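Local coordinates for sugar phosphate isomerase/epimerase (PDB 3OBE), which probably acts as an isomerase, with the xylose isomerase-like TIM-barrel fold, although its substrate is not established, at residues Asp52-Gly57 and Ile92-Leu97; Leu126-Met131 and Ala162-Gly167; Ala155-Lys160 and Pro210-Phe215. All blocks are in the same frame, centred on the assembly; numbering follows the deposited sequence.

How the contacts relate
Along the chain, contact 1 closes first: it lays strand 91-95 beside strand 52-55, with helix 78-87 in the loop between them. It is complete before contact 2 opens at Leu126, so these two stand in series. Contact 2 joins strands 130-133 and 165-169 across helix 142-160. Contact 3 starts on that same helix, inside the loop of contact 2, and ends beyond it at the entrance to strand 213-218; contacts 2 and 3 therefore cross. The main chain links them further: Ser93 O probably accepts hydrogen bonds from Ser129 N and Cys130 N, joining strands 91-95 and 130-133, while Met214 N probably bonds to Trp166 O. Together they tie five of the eight strands of the barrel.

Contact 1. Residues Asp52-Gly57 and Ile92-Leu97; sequences DLEIFG and ISSSHL. With EOH (ethanol), chain H; EOH (ethanol), chain G.
Glu54 and Ser94, bridge partners on one face of the paired strands, hold CG and OG anti to their backbone N (chi1 180° and -173°). The extended glutamate chain carries its carboxylate past Ser94, whose hydroxyl donates to the anti lone pair of OE2 (OG to OE2 2.8 Å). OE1 of Glu54 lies over one face of the His96 imidazole, 3.1 Å from NE2; the angle is too poor for a hydrogen bond, and carboxylate and ring planes are 42° apart. NE2 of His96 bonds to Glu216, while His244 and Gln26 grip OE1 of Glu54. These side chains sit in the polar interior of a TIM barrel, in which 52-55 and 91-95 are neighbouring parallel strands. The other face, with Leu53, Ile55 and Ile92, is largely apolar: CG2 of Ile55 meets CG2 of Ile92 at 3.9 Å, and beta-branched residues suit this layer beneath helices 78-87 and 109-126; Ser95 OG on it bonds to His123. A beta bulge shifts the register after Leu53, whose O accepts a hydrogen bond from Ser93 N at 3.0 Å and a weak one from Ser94 N. Beyond it, His96 N bonds to Ile55 O at 2.9 Å, almost straight. The compact Ser93 reaches Asp52, its OG donating to the anti lone pair of OD2 at 2.6 Å; Tyr275 is a second partner of that hydroxyl. Two ethanols, probably from the crystallisation liquor, lie at the other end. One, its O in the plane of the His96 ring, accepts a hydrogen bond from ND1 at a doubtfully short 2.5 Å; the other sets C1 over the centre of the Phe56 ring. At Gly57 a CB would press on the carbonyl O of Phe56; its N shares a water with His96 O.

Contact 2. Residues Leu126-Met131 and Ala162-Gly167; sequences LGVSCM and AGILWG
Trp166 presents one face of its indole to the backbone of Met131, whose carbonyl O lies over the ring 3.9 Å from Trp166 CG. That CG is anti to the backbone N (chi1 -168°). Around the indole, Trp116 of helix 109-126 meets it edge-to-face, the ring of Phe152 lies at about 40° to it, and Ala155 and Thr159 touch it from helix 142-160. A broad flat residue suits a place where two helices converge on a strand. The carbonyl of Met131 also accepts a hydrogen bond from Gly167 N. Two further bonds run back along the strands: Met131 N to Leu165 O, and Leu165 N to Ser129 O at 2.9 Å, the last nearly straight at 174°. Ser129 O has another partner, a water that donates to both Ser129 O and Gly163 O and so bridges the two segments. Ile164 packs beside these bonds with both branches. Its CG2 rests 3.7 Å from CG of Met131, a residue modelled as selenomethionine, and its CD1 stands 4.1 Å from both SE of Met131 and CG2 of Val128. The tail of Met131, bent at chi3, lies against both CG2 and CD1 of Ile164 through SE. On the other face of the strands, SG of Cys130 and CD1 of Leu165 make a looser contact at 4.3 Å. Just before Ile164, Gly163 takes a positive phi as the C-prime residue of a Schellman motif, which ends helix 142-160 and turns the chain into the strand. Strand 130-133, that helix and strand 165-169 thus form the beta-alpha-beta crossover from which TIM barrels are built, its two parallel strands directly hydrogen-bonded to each other.

Contact 3. Residues Ala155-Lys160 and Pro210-Phe215; sequences AGEITK and PDKVMF
Lys160 crosses from helix 142-160 to the loop that leads into strand 213-218, on the outside of the TIM barrel, where a helix meets the start of a strand farther round the wall. Its CB points toward the loop, and CG continues outward anti to the backbone N (chi1 176°). CD is the first atom to make close contact, 3.4 Å from O of Asp211. A bend about chi3 brings CE alongside the same oxygen at 3.9 Å, and a second bend at chi4 sets NZ 3.1 Å from it. The ammonium donates to Asp211 O from well above the carbonyl plane (66° out of it), while NZ also lies 3.7 Å from CG of Lys212. Lysine suits this exposed place because its methylenes can lie on the loop while its charged end donates to a backbone carbonyl. One turn earlier, Glu157 and Lys212 run side by side, pointing the same way; OE1 and NZ are 4.1 Å apart, beyond a salt bridge. Even this proximity is uncertain, since Glu157 has two conformers and both residues touch a crystal neighbour. Nearer the helix backbone, a water 2.8 Å from both Gly156 O and Lys212 O can donate to them, though its acceptors in reach outnumber its protons; Gly156 O also accepts a hydrogen bond from Lys160 N within the helix. Gly156 suits the close approach of the backbones, since a CB would fall 1.9 Å from Lys212 O. In its absence CA of Gly156 approaches Lys212 O at 3.1 Å, in a CA-H...O contact.

Contact 1. Residues Asp52-Gly57 and Ile92-Leu97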
loop_
_atom_site.group_PDB
_atom_site.type_symbol
_atom_site.label_atom_id
_atom_site.label_comp_id
_atom_site.label_asym_id
_atom_site.label_seq_id
_atom_site.Cartn_x
_atom_site.Cartn_y
_atom_site.Cartn_z
ATOM N N ASP A 52 -3.175 -8.555 9.147
ATOM C CA ASP A 52 -2.132 -8.368 8.192
ATOM C C ASP A 52 -1.449 -7.019 8.403
ATOM O O ASP A 52 -2.111 -6.055 8.747
ATOM C CB ASP A 52 -2.734 -8.372 6.802
ATOM C CG ASP A 52 -3.040 -9.755 6.323
ATOM O OD1 ASP A 52 -4.019 -10.373 6.825
ATOM O OD2 ASP A 52 -2.257 -10.251 5.472
ATOM N N LEU A 53 -0.148 -6.990 8.183
ATOM C CA LEU A 53 0.635 -5.755 8.222
ATOM C C LEU A 53 1.284 -5.477 6.893
ATOM O O LEU A 53 1.802 -6.386 6.232
ATOM C CB LEU A 53 1.726 -5.862 9.284
ATOM C CG LEU A 53 1.268 -6.131 10.731
ATOM C CD1 LEU A 53 2.496 -6.161 11.719
ATOM C CD2 LEU A 53 0.206 -5.144 11.223
ATOM N N GLU A 54 1.319 -4.190 6.559
ATOM C CA GLU A 54 2.176 -3.685 5.493
ATOM C C GLU A 54 3.204 -2.791 6.155
ATOM O O GLU A 54 2.849 -1.860 6.893
ATOM C CB GLU A 54 1.360 -2.925 4.429
ATOM C CG GLU A 54 2.197 -2.358 3.285
ATOM C CD GLU A 54 1.321 -1.607 2.324
ATOM O OE1 GLU A 54 0.875 -0.517 2.732
ATOM O OE2 GLU A 54 1.081 -2.116 1.177
ATOM N N ILE A 55 4.474 -3.160 6.014
ATOM C CA ILE A 55 5.537 -2.472 6.748
ATOM C C ILE A 55 6.224 -1.412 5.857
ATOM O O ILE A 55 5.729 -1.073 4.776
ATOM C CB ILE A 55 6.517 -3.496 7.387
ATOM C CG1 ILE A 55 7.221 -4.317 6.325
ATOM C CG2 ILE A 55 5.721 -4.383 8.429
ATOM C CD1 ILE A 55 8.411 -5.073 6.852
ATOM N N PHE A 56 7.319 -0.877 6.371
ATOM C CA PHE A 56 8.071 0.181 5.753
ATOM C C PHE A 56 9.492 0.082 6.294
ATOM O O PHE A 56 9.761 -0.649 7.224
ATOM C CB PHE A 56 7.421 1.540 6.058
ATOM C CG PHE A 56 7.532 1.947 7.488
ATOM C CD1 PHE A 56 6.645 1.486 8.427
ATOM C CD2 PHE A 56 8.575 2.783 7.904
ATOM C CE1 PHE A 56 6.759 1.877 9.776
ATOM C CE2 PHE A 56 8.695 3.160 9.249
ATOM C CZ PHE A 56 7.795 2.698 10.166
ATOM N N GLY A 57 10.398 0.876 5.735
ATOM C CA GLY A 57 11.681 1.107 6.391
ATOM C C GLY A 57 12.849 0.307 5.834
ATOM O O GLY A 57 13.939 0.321 6.395
ATOM N N ILE A 92 3.027 -10.336 8.182
ATOM C CA ILE A 92 3.555 -9.277 7.290
ATOM C C ILE A 92 3.314 -9.724 5.843
ATOM O O ILE A 92 4.021 -10.625 5.351
ATOM C CB ILE A 92 5.070 -8.991 7.509
ATOM C CG1 ILE A 92 5.366 -8.698 8.973
ATOM C CG2 ILE A 92 5.492 -7.830 6.599
ATOM C CD1 ILE A 92 6.888 -8.683 9.339
ATOM N N SER A 93 2.338 -9.109 5.196
ATOM C CA SER A 93 1.932 -9.468 3.854
ATOM C C SER A 93 2.312 -8.498 2.779
ATOM O O SER A 93 2.320 -8.887 1.595
ATOM C CB SER A 93 0.472 -9.823 3.808
ATOM O OG SER A 93 -0.400 -8.865 4.384
ATOM N N SER A 94 2.696 -7.270 3.159
ATOM C CA SER A 94 3.165 -6.299 2.234
ATOM C C SER A 94 4.248 -5.409 2.841
ATOM O O SER A 94 4.469 -5.440 4.047
ATOM C CB SER A 94 1.969 -5.487 1.712
ATOM O OG SER A 94 2.319 -4.608 0.671
ATOM N N SER A 95 4.872 -4.604 2.006
ATOM C CA SER A 95 5.953 -3.748 2.403
ATOM C C SER A 95 6.050 -2.603 1.421
ATOM O O SER A 95 5.973 -2.809 0.225
ATOM C CB SER A 95 7.247 -4.562 2.415
ATOM O OG SER A 95 8.365 -3.718 2.634
ATOM N N HIS A 96 6.157 -1.401 1.956
ATOM C CA HIS A 96 6.406 -0.199 1.153
ATOM C C HIS A 96 7.910 0.098 1.095
ATOM O O HIS A 96 8.584 0.221 2.165
ATOM C CB HIS A 96 5.732 1.000 1.812
ATOM C CG HIS A 96 4.315 1.210 1.391
ATOM N ND1 HIS A 96 3.680 2.411 1.557
ATOM C CD2 HIS A 96 3.433 0.399 0.749
ATOM C CE1 HIS A 96 2.445 2.316 1.111
ATOM N NE2 HIS A 96 2.281 1.132 0.562
ATOM N N LEU A 97 8.453 0.251 -0.120
ATOM C CA LEU A 97 9.852 0.582 -0.300
ATOM C C LEU A 97 10.047 1.346 -1.582
ATOM O O LEU A 97 9.361 1.124 -2.592
ATOM C CB LEU A 97 10.747 -0.676 -0.281
ATOM C CG LEU A 97 10.589 -1.710 -1.403
ATOM C CD1 LEU A 97 11.704 -2.786 -1.271
ATOM C CD2 LEU A 97 9.236 -2.388 -1.405
HETATM C C1 EOH H . 5.353 4.114 4.156
HETATM C C2 EOH H . 6.542 5.014 4.526
HETATM O O EOH H . 5.063 4.148 2.751
HETATM C C1 EOH G . 10.014 -0.546 10.129
HETATM C C2 EOH G . 9.789 -0.156 11.561
HETATM O O EOH G . 9.373 -1.739 9.757
HETATM O O HOH W 1 10.079 2.300 3.292
#

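Contact 2. Residues Leu126-Met131 and Ala162-Gly167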
loop_
_atom_site.group_PDB
_atom_site.type_symbol
_atom_site.label_atom_id
_atom_site.label_comp_id
_atom_site.label_asym_id
_atom_site.label_seq_id
_atom_site.Cartn_x
_atom_site.Cartn_y
_atom_site.Cartn_z
ATOM N N LEU A 126 11.225 -12.589 4.425
ATOM C CA LEU A 126 10.226 -11.964 5.286
ATOM C C LEU A 126 8.852 -12.642 5.097
ATOM O O LEU A 126 8.058 -12.654 6.028
ATOM C CB LEU A 126 10.139 -10.467 4.980
ATOM C CG LEU A 126 9.333 -9.540 5.890
ATOM C CD1 LEU A 126 9.907 -9.555 7.335
ATOM C CD2 LEU A 126 9.275 -8.128 5.295
ATOM N N GLY A 127 8.619 -13.230 3.909
ATOM C CA GLY A 127 7.414 -14.005 3.599
ATOM C C GLY A 127 6.243 -13.165 3.141
ATOM O O GLY A 127 5.094 -13.601 3.222
ATOM N N VAL A 128 6.521 -11.972 2.621
ATOM C CA VAL A 128 5.437 -11.114 2.104
ATOM C C VAL A 128 4.835 -11.652 0.823
ATOM O O VAL A 128 5.472 -12.415 0.078
ATOM C CB VAL A 128 5.920 -9.651 1.840
ATOM C CG1 VAL A 128 6.510 -9.045 3.162
ATOM C CG2 VAL A 128 6.907 -9.593 0.619
ATOM N N SER A 129 3.604 -11.262 0.558
ATOM C CA SER A 129 2.950 -11.484 -0.710
ATOM C C SER A 129 3.145 -10.352 -1.719
ATOM O O SER A 129 3.072 -10.602 -2.922
ATOM C CB SER A 129 1.458 -11.695 -0.532
ATOM O OG SER A 129 1.278 -12.890 0.210
ATOM N N CYS A 130 3.314 -9.134 -1.229
ATOM C CA CYS A 130 3.390 -7.969 -2.064
ATOM C C CYS A 130 4.573 -7.061 -1.688
ATOM O O CYS A 130 4.913 -6.920 -0.523
ATOM C CB CYS A 130 2.115 -7.136 -1.937
ATOM S SG CYS A 130 0.612 -8.120 -2.215
HETATM N N MSE A 131 5.120 -6.397 -2.687
HETATM C CA MSE A 131 6.138 -5.313 -2.463
HETATM C C MSE A 131 5.661 -4.122 -3.252
HETATM O O MSE A 131 5.366 -4.258 -4.436
HETATM C CB MSE A 131 7.496 -5.773 -2.941
HETATM C CG MSE A 131 8.159 -6.818 -2.088
HETATM SE SE MSE A 131 9.589 -7.772 -3.044
HETATM C CE MSE A 131 10.805 -6.276 -3.309
ATOM N N ALA A 162 10.084 -14.708 -7.327
ATOM C CA ALA A 162 9.947 -15.164 -5.959
ATOM C C ALA A 162 8.492 -15.363 -5.589
ATOM O O ALA A 162 8.196 -15.598 -4.417
ATOM C CB ALA A 162 10.584 -14.103 -4.979
ATOM N N GLY A 163 7.567 -15.222 -6.543
ATOM C CA GLY A 163 6.148 -15.351 -6.229
ATOM C C GLY A 163 5.542 -14.190 -5.461
ATOM O O GLY A 163 4.552 -14.365 -4.782
ATOM N N ILE A 164 6.145 -13.016 -5.582
ATOM C CA ILE A 164 5.719 -11.814 -4.915
ATOM C C ILE A 164 5.201 -10.810 -5.965
ATOM O O ILE A 164 5.819 -10.589 -7.013
ATOM C CB ILE A 164 6.874 -11.167 -4.152
ATOM C CG1 ILE A 164 7.366 -12.124 -3.098
ATOM C CG2 ILE A 164 6.464 -9.803 -3.581
ATOM C CD1 ILE A 164 8.723 -11.731 -2.429
ATOM N N LEU A 165 4.098 -10.159 -5.627
ATOM C CA LEU A 165 3.447 -9.185 -6.517
ATOM C C LEU A 165 4.043 -7.815 -6.294
ATOM O O LEU A 165 3.986 -7.297 -5.179
ATOM C CB LEU A 165 1.970 -9.088 -6.232
ATOM C CG LEU A 165 1.135 -10.349 -6.462
ATOM C CD1 LEU A 165 -0.283 -10.103 -5.949
ATOM C CD2 LEU A 165 1.124 -10.762 -7.939
ATOM N N TRP A 166 4.556 -7.211 -7.343
ATOM C CA TRP A 166 4.996 -5.816 -7.285
ATOM C C TRP A 166 3.811 -4.918 -7.550
ATOM O O TRP A 166 3.064 -5.144 -8.497
ATOM C CB TRP A 166 6.111 -5.560 -8.295
ATOM C CG TRP A 166 6.805 -4.248 -8.094
ATOM C CD1 TRP A 166 7.955 -4.063 -7.398
ATOM C CD2 TRP A 166 6.397 -2.945 -8.551
ATOM N NE1 TRP A 166 8.301 -2.739 -7.390
ATOM C CE2 TRP A 166 7.384 -2.029 -8.120
ATOM C CE3 TRP A 166 5.323 -2.464 -9.306
ATOM C CZ2 TRP A 166 7.290 -0.662 -8.368
ATOM C CZ3 TRP A 166 5.265 -1.136 -9.581
ATOM C CH2 TRP A 166 6.212 -0.241 -9.101
ATOM N N GLY A 167 3.696 -3.830 -6.769
ATOM C CA GLY A 167 2.640 -2.852 -6.945
ATOM C C GLY A 167 3.098 -1.414 -6.722
ATOM O O GLY A 167 4.173 -1.185 -6.183
HETATM O O HOH W 2 2.228 -13.094 -3.917
#

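Contact 3. Residues Ala155-Lys160 and Pro210-Phe215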
loop_
_atom_site.group_PDB
_atom_site.type_symbol
_atom_site.label_atom_id
_atom_site.label_comp_id
_atom_site.label_asym_id
_atom_site.label_seq_id
_atom_site.Cartn_x
_atom_site.Cartn_y
_atom_site.Cartn_z
ATOM N N ALA A 155 10.893 -4.258 -12.405
ATOM C CA ALA A 155 10.800 -4.582 -10.975
ATOM C C ALA A 155 9.830 -5.728 -10.737
ATOM O O ALA A 155 10.114 -6.666 -9.963
ATOM C CB ALA A 155 10.367 -3.364 -10.199
ATOM N N GLY A 156 8.671 -5.658 -11.384
ATOM C CA GLY A 156 7.651 -6.681 -11.195
ATOM C C GLY A 156 8.046 -8.037 -11.726
ATOM O O GLY A 156 7.669 -9.063 -11.169
ATOM N N GLU A 157 8.798 -8.063 -12.812
ATOM C CA GLU A 157 9.250 -9.342 -13.330
ATOM C C GLU A 157 10.171 -9.977 -12.300
ATOM O O GLU A 157 10.098 -11.167 -12.018
ATOM C CB GLU A 157 9.977 -9.206 -14.675
ATOM C CG GLU A 157 10.482 -10.564 -15.197
ATOM C CD GLU A 157 10.882 -10.559 -16.670
ATOM O OE1 GLU A 157 10.817 -9.475 -17.301
ATOM O OE2 GLU A 157 11.269 -11.642 -17.174
ATOM N N ILE A 158 11.003 -9.153 -11.701
ATOM C CA ILE A 158 11.964 -9.609 -10.712
ATOM C C ILE A 158 11.262 -10.162 -9.466
ATOM O O ILE A 158 11.636 -11.230 -8.989
ATOM C CB ILE A 158 12.968 -8.439 -10.353
ATOM C CG1 ILE A 158 13.993 -8.284 -11.461
ATOM C CG2 ILE A 158 13.745 -8.741 -9.030
ATOM C CD1 ILE A 158 14.703 -6.880 -11.455
ATOM N N THR A 159 10.260 -9.437 -8.945
ATOM C CA THR A 159 9.592 -9.887 -7.757
ATOM C C THR A 159 8.816 -11.184 -8.040
ATOM O O THR A 159 8.725 -12.062 -7.161
ATOM C CB THR A 159 8.660 -8.825 -7.077
ATOM O OG1 THR A 159 7.459 -8.598 -7.838
ATOM C CG2 THR A 159 9.369 -7.492 -6.773
ATOM N N LYS A 160 8.254 -11.286 -9.238
ATOM C CA LYS A 160 7.404 -12.435 -9.604
ATOM C C LYS A 160 8.171 -13.751 -9.610
ATOM O O LYS A 160 7.590 -14.817 -9.404
ATOM C CB LYS A 160 6.788 -12.172 -10.980
ATOM C CG LYS A 160 5.950 -13.260 -11.576
ATOM C CD LYS A 160 5.145 -12.745 -12.774
ATOM C CE LYS A 160 5.920 -12.791 -14.055
ATOM N NZ LYS A 160 5.478 -11.670 -14.846
ATOM N N PRO A 210 -0.090 -6.173 -16.820
ATOM C CA PRO A 210 -0.867 -6.680 -15.676
ATOM C C PRO A 210 -0.227 -7.877 -14.975
ATOM O O PRO A 210 -0.449 -8.057 -13.798
ATOM C CB PRO A 210 -2.228 -7.074 -16.276
ATOM C CG PRO A 210 -2.311 -6.350 -17.624
ATOM C CD PRO A 210 -0.900 -6.015 -18.053
ATOM N N ASP A 211 0.546 -8.678 -15.690
ATOM C CA ASP A 211 1.214 -9.837 -15.085
ATOM C C ASP A 211 2.476 -9.461 -14.308
ATOM O O ASP A 211 3.005 -10.275 -13.541
ATOM C CB ASP A 211 1.514 -10.890 -16.167
ATOM C CG ASP A 211 0.227 -11.472 -16.810
ATOM O OD1 ASP A 211 -0.830 -11.522 -16.116
ATOM O OD2 ASP A 211 0.290 -11.863 -18.007
ATOM N N LYS A 212 2.981 -8.242 -14.481
ATOM C CA LYS A 212 4.175 -7.781 -13.763
ATOM C C LYS A 212 3.854 -6.749 -12.659
ATOM O O LYS A 212 4.554 -6.686 -11.702
ATOM C CB LYS A 212 5.159 -7.134 -14.720
ATOM C CG LYS A 212 5.736 -8.077 -15.776
ATOM C CD LYS A 212 6.576 -7.296 -16.787
ATOM C CE LYS A 212 7.004 -8.131 -18.003
ATOM N NZ LYS A 212 7.715 -7.319 -19.009
ATOM N N VAL A 213 2.853 -5.903 -12.884
ATOM C CA VAL A 213 2.586 -4.756 -12.062
ATOM C C VAL A 213 1.119 -4.677 -11.690
ATOM O O VAL A 213 0.251 -4.747 -12.567
ATOM C CB VAL A 213 2.988 -3.461 -12.806
ATOM C CG1 VAL A 213 2.513 -2.175 -12.047
ATOM C CG2 VAL A 213 4.497 -3.441 -13.031
HETATM N N MSE A 214 0.859 -4.496 -10.384
HETATM C CA MSE A 214 -0.489 -4.139 -9.942
HETATM C C MSE A 214 -0.419 -2.813 -9.178
HETATM O O MSE A 214 0.662 -2.200 -9.042
HETATM C CB MSE A 214 -1.096 -5.276 -9.113
HETATM C CG MSE A 214 -0.291 -5.704 -7.881
HETATM SE SE MSE A 214 -0.624 -4.569 -6.331
HETATM C CE MSE A 214 0.543 -5.557 -5.117
ATOM N N PHE A 215 -1.585 -2.326 -8.751
ATOM C CA PHE A 215 -1.737 -1.028 -8.155
ATOM C C PHE A 215 -2.419 -1.177 -6.801
ATOM O O PHE A 215 -3.402 -1.953 -6.653
ATOM C CB PHE A 215 -2.459 -0.039 -9.096
ATOM C CG PHE A 215 -1.600 0.339 -10.313
ATOM C CD1 PHE A 215 -1.516 -0.524 -11.398
ATOM C CD2 PHE A 215 -0.785 1.461 -10.306
ATOM C CE1 PHE A 215 -0.683 -0.242 -12.441
ATOM C CE2 PHE A 215 0.041 1.746 -11.399
ATOM C CZ PHE A 215 0.104 0.897 -12.436
HETATM O O HOH W 3 5.197 -8.685 -9.841
#